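Local coordinates for tumor necrosis factor receptor superfamily member 11B (Mus musculus, PDB 4E4D), which acts as a secreted decoy receptor for the cytokine RANKL and thereby neutralizes its action in osteoclast formation, at residues G89-I94 against L98-C103. Residues are numbered along the deposited sequence; the frame is centred on the assembly and turned at random.
Sequences GRYLEI and LKHRSC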
loop_
_atom_site.group_PDB
_atom_site.type_symbol
_atom_site.label_atom_id
_atom_site.label_comp_id
_atom_site.label_asym_id
_atom_site.label_seq_id
_atom_site.Cartn_x
_atom_site.Cartn_y
_atom_site.Cartn_z
ATOM N N GLY B 89 -0.028 31.029 13.451
ATOM C CA GLY B 89 -1.421 30.765 13.152
ATOM C C GLY B 89 -1.647 29.391 12.551
ATOM O O GLY B 89 -2.751 29.080 12.103
ATOM N N ARG B 90 -0.606 28.563 12.542
ATOM C CA ARG B 90 -0.703 27.220 11.979
ATOM C C ARG B 90 -0.092 26.179 12.910
ATOM O O ARG B 90 0.646 26.513 13.836
ATOM C CB ARG B 90 -0.008 27.163 10.618
ATOM C CG ARG B 90 -0.627 28.065 9.571
ATOM C CD ARG B 90 0.110 27.976 8.247
ATOM N NE ARG B 90 -0.522 28.801 7.222
ATOM C CZ ARG B 90 -1.559 28.420 6.480
ATOM N NH1 ARG B 90 -2.099 27.218 6.636
ATOM N NH2 ARG B 90 -2.062 29.250 5.577
ATOM N N TYR B 91 -0.411 24.914 12.654
ATOM C CA TYR B 91 0.144 23.808 13.423
ATOM C C TYR B 91 0.340 22.608 12.506
ATOM O O TYR B 91 -0.348 22.473 11.494
ATOM C CB TYR B 91 -0.788 23.437 14.574
ATOM C CG TYR B 91 -2.034 22.707 14.131
ATOM C CD1 TYR B 91 -3.067 23.380 13.496
ATOM C CD2 TYR B 91 -2.176 21.343 14.346
ATOM C CE1 TYR B 91 -4.206 22.716 13.086
ATOM C CE2 TYR B 91 -3.310 20.671 13.942
ATOM C CZ TYR B 91 -4.322 21.362 13.312
ATOM O OH TYR B 91 -5.455 20.697 12.908
ATOM N N LEU B 92 1.277 21.735 12.861
ATOM C CA LEU B 92 1.593 20.584 12.025
ATOM C C LEU B 92 0.580 19.457 12.213
ATOM O O LEU B 92 0.476 18.871 13.291
ATOM C CB LEU B 92 3.003 20.076 12.328
ATOM C CG LEU B 92 3.495 18.932 11.435
ATOM C CD1 LEU B 92 3.520 19.358 9.974
ATOM C CD2 LEU B 92 4.870 18.459 11.881
ATOM N N GLU B 93 -0.168 19.169 11.152
ATOM C CA GLU B 93 -1.129 18.074 11.151
ATOM C C GLU B 93 -0.761 17.079 10.054
ATOM O O GLU B 93 -0.981 17.337 8.870
ATOM C CB GLU B 93 -2.546 18.610 10.925
ATOM C CG GLU B 93 -3.627 17.541 10.901
ATOM C CD GLU B 93 -3.764 16.810 12.223
ATOM O OE1 GLU B 93 -4.474 15.783 12.266
ATOM O OE2 GLU B 93 -3.166 17.263 13.222
ATOM N N ILE B 94 -0.197 15.945 10.459
ATOM C CA ILE B 94 0.275 14.925 9.523
ATOM C C ILE B 94 1.368 15.473 8.598
ATOM O O ILE B 94 2.548 15.433 8.946
ATOM C CB ILE B 94 -0.885 14.310 8.698
ATOM C CG1 ILE B 94 -1.785 13.453 9.590
ATOM C CG2 ILE B 94 -0.351 13.431 7.579
ATOM C CD1 ILE B 94 -2.738 14.238 10.451
ATOM N N LEU B 98 -1.684 23.238 8.877
ATOM C CA LEU B 98 -3.051 23.726 8.747
ATOM C C LEU B 98 -3.300 24.896 9.691
ATOM O O LEU B 98 -2.635 25.029 10.719
ATOM C CB LEU B 98 -4.043 22.604 9.051
ATOM C CG LEU B 98 -3.874 21.322 8.235
ATOM C CD1 LEU B 98 -4.968 20.325 8.576
ATOM C CD2 LEU B 98 -3.867 21.628 6.746
ATOM N N LYS B 99 -4.261 25.741 9.335
ATOM C CA LYS B 99 -4.643 26.864 10.179
ATOM C C LYS B 99 -5.357 26.354 11.422
ATOM O O LYS B 99 -5.965 25.282 11.401
ATOM C CB LYS B 99 -5.568 27.814 9.420
ATOM C CG LYS B 99 -4.978 28.394 8.147
ATOM C CD LYS B 99 -5.988 29.299 7.458
ATOM C CE LYS B 99 -5.467 29.835 6.135
ATOM N NZ LYS B 99 -6.474 30.711 5.466
ATOM N N HIS B 100 -5.288 27.121 12.504
ATOM C CA HIS B 100 -5.969 26.752 13.737
ATOM C C HIS B 100 -7.483 26.816 13.555
ATOM O O HIS B 100 -7.995 27.671 12.831
ATOM C CB HIS B 100 -5.543 27.667 14.884
ATOM C CG HIS B 100 -4.097 27.545 15.249
ATOM N ND1 HIS B 100 -3.183 28.549 15.014
ATOM C CD2 HIS B 100 -3.405 26.535 15.829
ATOM C CE1 HIS B 100 -1.991 28.165 15.437
ATOM N NE2 HIS B 100 -2.098 26.947 15.934
ATOM N N ARG B 101 -8.192 25.907 14.217
ATOM C CA ARG B 101 -9.645 25.833 14.117
ATOM C C ARG B 101 -10.279 27.191 14.391
ATOM O O ARG B 101 -9.745 27.991 15.160
ATOM C CB ARG B 101 -10.189 24.799 15.105
ATOM C CG ARG B 101 -11.693 24.584 15.017
ATOM C CD ARG B 101 -12.189 23.603 16.071
ATOM N NE ARG B 101 -11.571 22.283 15.940
ATOM C CZ ARG B 101 -10.472 21.888 16.578
ATOM N NH1 ARG B 101 -9.836 22.701 17.413
ATOM N NH2 ARG B 101 -10.002 20.664 16.382
ATOM N N SER B 102 -11.420 27.443 13.758
ATOM C CA SER B 102 -12.151 28.691 13.952
ATOM C C SER B 102 -13.508 28.423 14.590
ATOM O O SER B 102 -14.393 27.840 13.966
ATOM C CB SER B 102 -12.335 29.413 12.616
ATOM O OG SER B 102 -11.084 29.716 12.025
ATOM N N CYS B 103 -13.666 28.855 15.837
ATOM C CA CYS B 103 -14.913 28.656 16.566
ATOM C C CYS B 103 -16.083 29.306 15.832
ATOM O O CYS B 103 -16.019 30.484 15.481
ATOM C CB CYS B 103 -14.802 29.240 17.977
ATOM S SG CYS B 103 -13.548 28.450 19.015
#
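Y91 and L98 pair through their backbones in the antiparallel β hairpin formed by strands 90-93 and 96-99, within the third TNFR cysteine-rich repeat. Y91 N donates to L98 O (3.0 Å), and a weak, bent hydrogen bond returns from L98 N to Y91 O; beyond the R90-K99 non-hydrogen-bonded pair, H100 N donates a hydrogen bond to G89 O (3.2 Å). On the face shared by Y91 and L98, packing takes over: Y91 CE1 approaches L98 CB, and the methyl CD1 of L98 lies against E93 CB (3.8 Å). The ring of H100 runs nearly parallel to that of Y91 (planes at 18°) but is slid so far that they barely overlap, while one imidazole face covers R90 CA. With an alanine at H100 the imidazole is gone, which would probably uncover R90 CA and leave a gap beside the Y91 ring. R90 and K99 both hold CG anti to the carbonyl carbon (chi1 -62° and -59°) and extend side by side, K99 CG over one guanidinium face, 3.5 Å from R90 NH1; NH1 also hydrogen-bonds C97 O, and NH2 salt-bridges an acidic side chain on the chain of another protein, which may offset K99's like charge. At the Y91 ring edge, K99 O lies in plane, 3.5 Å from CE1.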